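Long-range contact in 11S globulin subunit beta (Cucurbita maxima, PDB 2E9Q), which serves as a seed storage protein of the 11S globulin family, holding a nutrient reserve in pumpkin seeds in subunits built of two cupin domains: residues K176-R188 with K231-V243. Numbering follows the deposited sequence. Where two conformers were deposited one is given.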
ATOM      1  N   LYS A 176       1.046   9.626 -20.042  1.00 46.39           N
ATOM      2  CA  LYS A 176       2.380   9.552 -20.608  1.00 42.40           C
ATOM      3  C   LYS A 176       2.833  10.942 -21.042  1.00 40.41           C
ATOM      4  O   LYS A 176       2.180  11.602 -21.848  1.00 46.13           O
ATOM      5  CB  LYS A 176       2.456   8.558 -21.773  1.00 45.54           C
ATOM      6  CG  LYS A 176       3.904   8.319 -22.196  1.00 37.47           C
ATOM      7  CD  LYS A 176       4.115   7.141 -23.116  1.00 41.17           C
ATOM      8  CE  LYS A 176       5.554   7.166 -23.646  1.00 42.97           C
ATOM      9  NZ  LYS A 176       5.852   6.060 -24.573  1.00 40.16           N
ATOM     10  N   PHE A 177       3.948  11.386 -20.468  1.00 40.05           N
ATOM     11  CA  PHE A 177       4.537  12.697 -20.744  1.00 39.70           C
ATOM     12  C   PHE A 177       5.618  12.588 -21.822  1.00 46.04           C
ATOM     13  O   PHE A 177       6.705  12.050 -21.573  1.00 45.28           O
ATOM     14  CB  PHE A 177       5.172  13.284 -19.467  1.00 41.99           C
ATOM     15  CG  PHE A 177       4.222  13.402 -18.303  1.00 37.12           C
ATOM     16  CD1 PHE A 177       3.742  12.266 -17.657  1.00 38.48           C
ATOM     17  CD2 PHE A 177       3.791  14.648 -17.865  1.00 38.08           C
ATOM     18  CE1 PHE A 177       2.840  12.371 -16.588  1.00 33.75           C
ATOM     19  CE2 PHE A 177       2.886  14.761 -16.793  1.00 36.54           C
ATOM     20  CZ  PHE A 177       2.415  13.619 -16.161  1.00 35.52           C
ATOM     21  N   TYR A 178       5.325  13.112 -23.006  1.00 44.51           N
ATOM     22  CA  TYR A 178       6.261  13.074 -24.122  1.00 42.47           C
ATOM     23  C   TYR A 178       7.188  14.279 -24.134  1.00 43.75           C
ATOM     24  O   TYR A 178       6.755  15.411 -23.895  1.00 47.53           O
ATOM     25  CB  TYR A 178       5.501  12.996 -25.460  1.00 40.68           C
ATOM     26  CG  TYR A 178       5.033  11.606 -25.802  1.00 41.60           C
ATOM     27  CD1 TYR A 178       3.782  11.131 -25.390  1.00 42.25           C
ATOM     28  CD2 TYR A 178       5.866  10.739 -26.499  1.00 53.87           C
ATOM     29  CE1 TYR A 178       3.384   9.814 -25.669  1.00 46.00           C
ATOM     30  CE2 TYR A 178       5.484   9.433 -26.778  1.00 50.03           C
ATOM     31  CZ  TYR A 178       4.250   8.974 -26.365  1.00 43.19           C
ATOM     32  OH  TYR A 178       3.923   7.670 -26.661  1.00 49.90           O
ATOM     33  N   LEU A 179       8.465  14.035 -24.414  1.00 43.28           N
ATOM     34  CA  LEU A 179       9.446  15.116 -24.463  1.00 47.08           C
ATOM     35  C   LEU A 179       9.469  15.815 -25.824  1.00 46.02           C
ATOM     36  O   LEU A 179       9.902  16.961 -25.925  1.00 47.64           O
ATOM     37  CB  LEU A 179      10.848  14.593 -24.150  1.00 42.46           C
ATOM     38  CG  LEU A 179      11.097  13.851 -22.827  1.00 54.82           C
ATOM     39  CD1 LEU A 179      12.588  13.874 -22.533  1.00 58.51           C
ATOM     40  CD2 LEU A 179      10.347  14.505 -21.695  1.00 52.92           C
ATOM     41  N   ALA A 180       9.008  15.129 -26.867  1.00 48.83           N
ATOM     42  CA  ALA A 180       8.993  15.720 -28.207  1.00 45.90           C
ATOM     43  C   ALA A 180       7.773  15.326 -29.023  1.00 48.43           C
ATOM     44  O   ALA A 180       7.039  14.408 -28.660  1.00 43.04           O
ATOM     45  CB  ALA A 180      10.248  15.327 -28.963  1.00 44.27           C
ATOM     46  N   GLY A 181       7.575  16.021 -30.143  1.00 56.71           N
ATOM     47  CA  GLY A 181       6.454  15.727 -31.020  1.00 48.31           C
ATOM     48  C   GLY A 181       5.122  16.223 -30.497  1.00 48.52           C
ATOM     49  O   GLY A 181       5.060  17.000 -29.554  1.00 48.17           O
ATOM     50  N   ARG A 182       4.042  15.774 -31.121  1.00 58.18           N
ATOM     51  CA  ARG A 182       2.711  16.185 -30.699  1.00 55.99           C
ATOM     52  C   ARG A 182       1.789  14.984 -30.811  1.00 54.19           C
ATOM     53  O   ARG A 182       1.076  14.816 -31.799  1.00 52.51           O
ATOM     54  CB  ARG A 182       2.215  17.317 -31.584  1.00 54.13           C
ATOM     55  CG  ARG A 182       1.088  18.116 -30.988  1.00 63.18           C
ATOM     56  CD  ARG A 182       0.586  19.093 -32.027  1.00 76.91           C
ATOM     57  NE  ARG A 182       0.046  18.388 -33.189  1.00 77.37           N
ATOM     58  CZ  ARG A 182      -0.056  18.916 -34.404  1.00 84.40           C
ATOM     59  NH1 ARG A 182      -0.564  18.198 -35.400  1.00 69.46           N
ATOM     60  NH2 ARG A 182       0.361  20.159 -34.628  1.00 88.26           N
ATOM     61  N   PRO A 183       1.804  14.122 -29.790  1.00 55.67           N
ATOM     62  CA  PRO A 183       0.974  12.920 -29.763  1.00 56.70           C
ATOM     63  C   PRO A 183      -0.441  13.217 -29.298  1.00 58.57           C
ATOM     64  O   PRO A 183      -0.656  14.082 -28.450  1.00 54.82           O
ATOM     65  CB  PRO A 183       1.713  12.035 -28.777  1.00 53.09           C
ATOM     66  CG  PRO A 183       2.127  13.039 -27.734  1.00 57.39           C
ATOM     67  CD  PRO A 183       2.624  14.220 -28.565  1.00 54.06           C
ATOM     68  N   GLU A 184      -1.406  12.509 -29.865  1.00 64.59           N
ATOM     69  CA  GLU A 184      -2.792  12.679 -29.460  1.00 75.95           C
ATOM     70  C   GLU A 184      -2.993  11.642 -28.357  1.00 75.42           C
ATOM     71  O   GLU A 184      -3.477  10.545 -28.619  1.00 79.74           O
ATOM     72  CB  GLU A 184      -3.720  12.405 -30.643  1.00 80.54           C
ATOM     73  CG  GLU A 184      -4.703  13.537 -30.915  1.00 95.09           C
ATOM     74  CD  GLU A 184      -5.182  13.570 -32.358  1.00101.00           C
ATOM     75  OE1 GLU A 184      -5.804  12.581 -32.802  1.00107.43           O
ATOM     76  OE2 GLU A 184      -4.931  14.586 -33.049  1.00 99.96           O
ATOM     77  N   GLN A 185      -2.591  11.994 -27.133  1.00 85.62           N
ATOM     78  CA  GLN A 185      -2.679  11.096 -25.977  1.00 84.25           C
ATOM     79  C   GLN A 185      -3.897  10.186 -26.034  1.00 88.78           C
ATOM     80  O   GLN A 185      -5.034  10.628 -25.841  1.00 88.59           O
ATOM     81  CB  GLN A 185      -2.713  11.926 -24.688  0.50 79.02           C
ATOM     82  CG  GLN A 185      -1.713  11.475 -23.629  0.50 75.53           C
ATOM     83  CD  GLN A 185      -0.271  11.586 -24.096  0.50 55.44           C
ATOM     84  OE1 GLN A 185       0.259  12.683 -24.264  0.50 56.17           O
ATOM     85  NE2 GLN A 185       0.364  10.447 -24.316  0.50 55.12           N
ATOM     86  N   VAL A 186      -3.642   8.909 -26.310  1.00 88.46           N
ATOM     87  CA  VAL A 186      -4.695   7.908 -26.421  1.00 93.72           C
ATOM     88  C   VAL A 186      -4.575   6.840 -25.338  1.00 96.90           C
ATOM     89  O   VAL A 186      -5.486   6.027 -25.160  1.00 94.84           O
ATOM     90  CB  VAL A 186      -4.661   7.216 -27.810  1.00 97.05           C
ATOM     91  CG1 VAL A 186      -3.329   6.500 -28.005  1.00 87.10           C
ATOM     92  CG2 VAL A 186      -5.837   6.236 -27.937  1.00 98.23           C
ATOM     93  N   GLU A 187      -3.448   6.840 -24.627  1.00 97.23           N
ATOM     94  CA  GLU A 187      -3.226   5.882 -23.548  1.00 95.96           C
ATOM     95  C   GLU A 187      -4.505   5.849 -22.721  1.00100.19           C
ATOM     96  O   GLU A 187      -4.980   4.781 -22.330  1.00 98.22           O
ATOM     97  CB  GLU A 187      -2.046   6.318 -22.674  1.00 93.80           C
ATOM     98  CG  GLU A 187      -0.756   6.548 -23.450  1.00 88.10           C
ATOM     99  CD  GLU A 187      -0.770   7.840 -24.248  1.00 90.55           C
ATOM    100  OE1 GLU A 187       0.161   8.061 -25.048  1.00 71.96           O
ATOM    101  OE2 GLU A 187      -1.710   8.643 -24.070  1.00 96.90           O
ATOM    102  N   ARG A 188      -5.064   7.033 -22.480  1.00104.54           N
ATOM    103  CA  ARG A 188      -6.309   7.181 -21.730  1.00107.44           C
ATOM    104  C   ARG A 188      -7.100   8.341 -22.332  1.00109.22           C
ATOM    105  O   ARG A 188      -8.247   8.594 -21.952  1.00110.60           O
ATOM    106  CB  ARG A 188      -6.013   7.462 -20.257  1.00109.86           C
ATOM    107  CG  ARG A 188      -5.058   6.464 -19.615  1.00112.59           C
ATOM    108  CD  ARG A 188      -5.580   5.038 -19.711  1.00111.63           C
ATOM    109  NE  ARG A 188      -6.752   4.804 -18.875  1.00106.18           N
ATOM    110  CZ  ARG A 188      -6.696   4.524 -17.579  1.00104.82           C
ATOM    111  NH1 ARG A 188      -5.523   4.445 -16.968  1.00 98.11           N
ATOM    112  NH2 ARG A 188      -7.814   4.304 -16.898  1.00109.33           N
ATOM    113  N   LYS A 231      10.582  24.855 -32.258  1.00 59.39           N
ATOM    114  CA  LYS A 231      10.921  23.517 -32.717  1.00 58.03           C
ATOM    115  C   LYS A 231      10.690  22.557 -31.550  1.00 65.47           C
ATOM    116  O   LYS A 231      10.183  21.447 -31.715  1.00 55.35           O
ATOM    117  CB  LYS A 231      12.386  23.474 -33.144  1.00 62.83           C
ATOM    118  CG  LYS A 231      12.661  24.061 -34.520  1.00 63.64           C
ATOM    119  CD  LYS A 231      12.198  23.108 -35.613  1.00 63.66           C
ATOM    120  CE  LYS A 231      12.735  23.514 -36.975  1.00 61.13           C
ATOM    121  NZ  LYS A 231      12.507  22.450 -37.996  1.00 71.05           N
ATOM    122  N   LEU A 232      11.061  23.020 -30.363  1.00 59.45           N
ATOM    123  CA  LEU A 232      10.916  22.250 -29.142  1.00 60.17           C
ATOM    124  C   LEU A 232       9.441  21.942 -28.907  1.00 59.84           C
ATOM    125  O   LEU A 232       9.056  20.786 -28.743  1.00 57.65           O
ATOM    126  CB  LEU A 232      11.477  23.061 -27.978  1.00 59.73           C
ATOM    127  CG  LEU A 232      11.668  22.405 -26.616  1.00 62.54           C
ATOM    128  CD1 LEU A 232      12.590  21.199 -26.754  1.00 64.56           C
ATOM    129  CD2 LEU A 232      12.247  23.434 -25.650  1.00 53.17           C
ATOM    130  N   LYS A 233       8.623  22.988 -28.906  1.00 58.13           N
ATOM    131  CA  LYS A 233       7.190  22.844 -28.690  1.00 56.59           C
ATOM    132  C   LYS A 233       6.505  21.976 -29.745  1.00 57.13           C
ATOM    133  O   LYS A 233       5.438  21.419 -29.492  1.00 53.49           O
ATOM    134  CB  LYS A 233       6.521  24.218 -28.662  1.00 57.19           C
ATOM    135  CG  LYS A 233       7.011  25.141 -27.554  1.00 60.91           C
ATOM    136  CD  LYS A 233       6.047  26.304 -27.383  1.00 51.74           C
ATOM    137  CE  LYS A 233       6.387  27.145 -26.174  1.00 55.33           C
ATOM    138  NZ  LYS A 233       5.327  28.152 -25.896  1.00 51.69           N
ATOM    139  N   GLY A 234       7.109  21.876 -30.925  1.00 53.05           N
ATOM    140  CA  GLY A 234       6.533  21.069 -31.984  1.00 57.80           C
ATOM    141  C   GLY A 234       5.088  21.393 -32.332  1.00 61.24           C
ATOM    142  O   GLY A 234       4.309  20.499 -32.647  1.00 63.82           O
ATOM    143  N   GLU A 235       4.724  22.668 -32.288  1.00 65.65           N
ATOM    144  CA  GLU A 235       3.357  23.075 -32.599  1.00 78.71           C
ATOM    145  C   GLU A 235       2.889  22.545 -33.959  1.00 80.53           C
ATOM    146  O   GLU A 235       1.689  22.412 -34.197  1.00 78.97           O
ATOM    147  CB  GLU A 235       3.246  24.603 -32.595  1.00 86.51           C
ATOM    148  CG  GLU A 235       3.546  25.272 -31.256  1.00 96.35           C
ATOM    149  CD  GLU A 235       2.435  25.079 -30.239  1.00 92.87           C
ATOM    150  OE1 GLU A 235       2.587  25.546 -29.088  1.00 87.64           O
ATOM    151  OE2 GLU A 235       1.406  24.464 -30.593  1.00 97.16           O
ATOM    152  N   ASP A 236       3.839  22.230 -34.835  1.00 78.01           N
ATOM    153  CA  ASP A 236       3.521  21.748 -36.174  1.00 77.86           C
ATOM    154  C   ASP A 236       3.865  20.310 -36.512  1.00 75.16           C
ATOM    155  O   ASP A 236       3.762  19.912 -37.671  1.00 75.58           O
ATOM    156  CB  ASP A 236       4.184  22.649 -37.210  1.00 87.95           C
ATOM    157  CG  ASP A 236       3.356  23.863 -37.523  1.00 98.41           C
ATOM    158  OD1 ASP A 236       3.017  24.613 -36.579  1.00100.86           O
ATOM    159  OD2 ASP A 236       3.038  24.061 -38.716  1.00107.31           O
ATOM    160  N   ASP A 237       4.280  19.526 -35.528  1.00 68.29           N
ATOM    161  CA  ASP A 237       4.624  18.142 -35.810  1.00 64.30           C
ATOM    162  C   ASP A 237       3.326  17.355 -35.990  1.00 60.61           C
ATOM    163  O   ASP A 237       2.530  17.241 -35.061  1.00 59.41           O
ATOM    164  CB  ASP A 237       5.443  17.560 -34.659  1.00 61.96           C
ATOM    165  CG  ASP A 237       6.214  16.318 -35.059  1.00 70.48           C
ATOM    166  OD1 ASP A 237       5.728  15.555 -35.922  1.00 64.83           O
ATOM    167  OD2 ASP A 237       7.308  16.099 -34.492  1.00 75.63           O
ATOM    168  N   GLU A 238       3.118  16.822 -37.189  1.00 55.83           N
ATOM    169  CA  GLU A 238       1.914  16.048 -37.498  1.00 59.69           C
ATOM    170  C   GLU A 238       2.225  14.560 -37.535  1.00 55.76           C
ATOM    171  O   GLU A 238       1.377  13.753 -37.911  1.00 53.10           O
ATOM    172  CB  GLU A 238       1.352  16.472 -38.862  1.00 62.65           C
ATOM    173  CG  GLU A 238       1.030  17.959 -38.979  1.00 70.91           C
ATOM    174  CD  GLU A 238      -0.300  18.323 -38.351  1.00 70.59           C
ATOM    175  OE1 GLU A 238      -0.564  19.530 -38.163  1.00 74.54           O
ATOM    176  OE2 GLU A 238      -1.088  17.399 -38.052  1.00 80.63           O
ATOM    177  N   ARG A 239       3.441  14.203 -37.131  1.00 53.16           N
ATOM    178  CA  ARG A 239       3.891  12.809 -37.146  1.00 50.26           C
ATOM    179  C   ARG A 239       3.397  11.928 -36.011  1.00 44.31           C
ATOM    180  O   ARG A 239       3.507  10.705 -36.077  1.00 46.99           O
ATOM    181  CB  ARG A 239       5.420  12.763 -37.144  1.00 53.20           C
ATOM    182  CG  ARG A 239       6.085  13.378 -38.360  1.00 56.01           C
ATOM    183  CD  ARG A 239       7.591  13.354 -38.182  1.00 50.59           C
ATOM    184  NE  ARG A 239       7.955  14.125 -37.006  1.00 55.63           N
ATOM    185  CZ  ARG A 239       9.145  14.087 -36.423  1.00 58.06           C
ATOM    186  NH1 ARG A 239       9.376  14.830 -35.353  1.00 44.38           N
ATOM    187  NH2 ARG A 239      10.098  13.304 -36.910  1.00 52.70           N
ATOM    188  N   ASP A 240       2.855  12.553 -34.974  1.00 50.48           N
ATOM    189  CA  ASP A 240       2.385  11.847 -33.787  1.00 54.74           C
ATOM    190  C   ASP A 240       3.581  11.241 -33.024  1.00 52.35           C
ATOM    191  O   ASP A 240       4.678  11.791 -33.071  1.00 57.00           O
ATOM    192  CB  ASP A 240       1.359  10.774 -34.140  1.00 50.27           C
ATOM    193  CG  ASP A 240       0.495  10.388 -32.943  1.00 59.19           C
ATOM    194  OD1 ASP A 240       0.692   9.291 -32.376  1.00 50.96           O
ATOM    195  OD2 ASP A 240      -0.377  11.198 -32.557  1.00 54.38           O
ATOM    196  N   ARG A 241       3.388  10.107 -32.362  1.00 53.69           N
ATOM    197  CA  ARG A 241       4.443   9.512 -31.537  1.00 51.83           C
ATOM    198  C   ARG A 241       5.519   8.594 -32.143  1.00 60.87           C
ATOM    199  O   ARG A 241       6.558   8.364 -31.509  1.00 50.34           O
ATOM    200  CB  ARG A 241       3.786   8.788 -30.362  1.00 47.61           C
ATOM    201  CG  ARG A 241       3.356   7.365 -30.656  1.00 42.70           C
ATOM    202  CD  ARG A 241       2.236   6.952 -29.708  1.00 50.43           C
ATOM    203  NE  ARG A 241       1.033   7.733 -29.975  1.00 57.04           N
ATOM    204  CZ  ARG A 241       0.343   8.394 -29.052  1.00 65.46           C
ATOM    205  NH1 ARG A 241       0.742   8.360 -27.790  1.00 63.03           N
ATOM    206  NH2 ARG A 241      -0.734   9.103 -29.397  1.00 55.17           N
ATOM    207  N   ILE A 242       5.278   8.047 -33.333  1.00 52.33           N
ATOM    208  CA  ILE A 242       6.262   7.175 -33.965  1.00 48.08           C
ATOM    209  C   ILE A 242       6.737   7.878 -35.240  1.00 56.71           C
ATOM    210  O   ILE A 242       5.973   8.026 -36.195  1.00 58.69           O
ATOM    211  CB  ILE A 242       5.645   5.801 -34.302  1.00 49.90           C
ATOM    212  CG1 ILE A 242       5.024   5.181 -33.042  1.00 52.07           C
ATOM    213  CG2 ILE A 242       6.709   4.868 -34.857  1.00 46.85           C
ATOM    214  CD1 ILE A 242       4.283   3.876 -33.293  1.00 40.82           C
ATOM    215  N   VAL A 243       7.994   8.319 -35.255  1.00 48.34           N
ATOM    216  CA  VAL A 243       8.521   9.053 -36.402  1.00 46.60           C
ATOM    217  C   VAL A 243       9.560   8.353 -37.289  1.00 51.94           C
ATOM    218  O   VAL A 243      10.246   7.419 -36.875  1.00 50.35           O
ATOM    219  CB  VAL A 243       9.115  10.392 -35.941  1.00 48.75           C
ATOM    220  CG1 VAL A 243       8.090  11.154 -35.112  1.00 47.57           C
ATOM    221  CG2 VAL A 243      10.379  10.148 -35.126  1.00 52.05           C
TER
HETATM  222  O   HOH W   1       1.429  14.684 -34.479  1.00 44.18           O
HETATM  223  O   HOH W   2       4.438  14.281 -33.312  1.00 46.32           O
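Arg241 NH1 forms a salt bridge with Glu187 OE1 at 2.8 Å, the side chains running in opposing directions and the hydrogen bond bent and weak. With the Arg241 chain bent at chi3 (66°), NE lies 2.9 Å from Asp240 OD1, which is tilted out of the guanidinium plane; this completes a Glu187-Arg241-Asp240 salt-bridge network. Farther out, Arg182 NH1 pairs with Glu238 OE2, also at 2.8 Å. In the packing, Pro183 CB and Val186 CG1 sandwich the Arg241 guanidinium, bonds at its edge limit its rotation, and the Tyr178 ring stands nearly perpendicular (82°). Asp237 O lies 3.1 Å from the Arg182 guanidinium plane, over its centre, a face contact without a hydrogen bond. Among the hydrogen bonds, Glu184 N donates to the syn side of Asp240 OD2 (3.2 Å, 155°); Arg241 NH2 to Glu184 O and Arg182 NH2 to Glu235 O are weak. With an alanine at Asp240, Glu184 N would probably lose its acceptor and Arg241 one of two carboxylate partners, leaving its NE end less firmly held. Two waters bridge the backbones, one joining Arg182 O to Asp237 O and Asp240 N, the other Arg182 N to Asp240 O. Thus the loops after strand 176-178 and before strand 242-244 meet beside the N-terminal cupin β-barrel, both strands pairing antiparallel with 74-81.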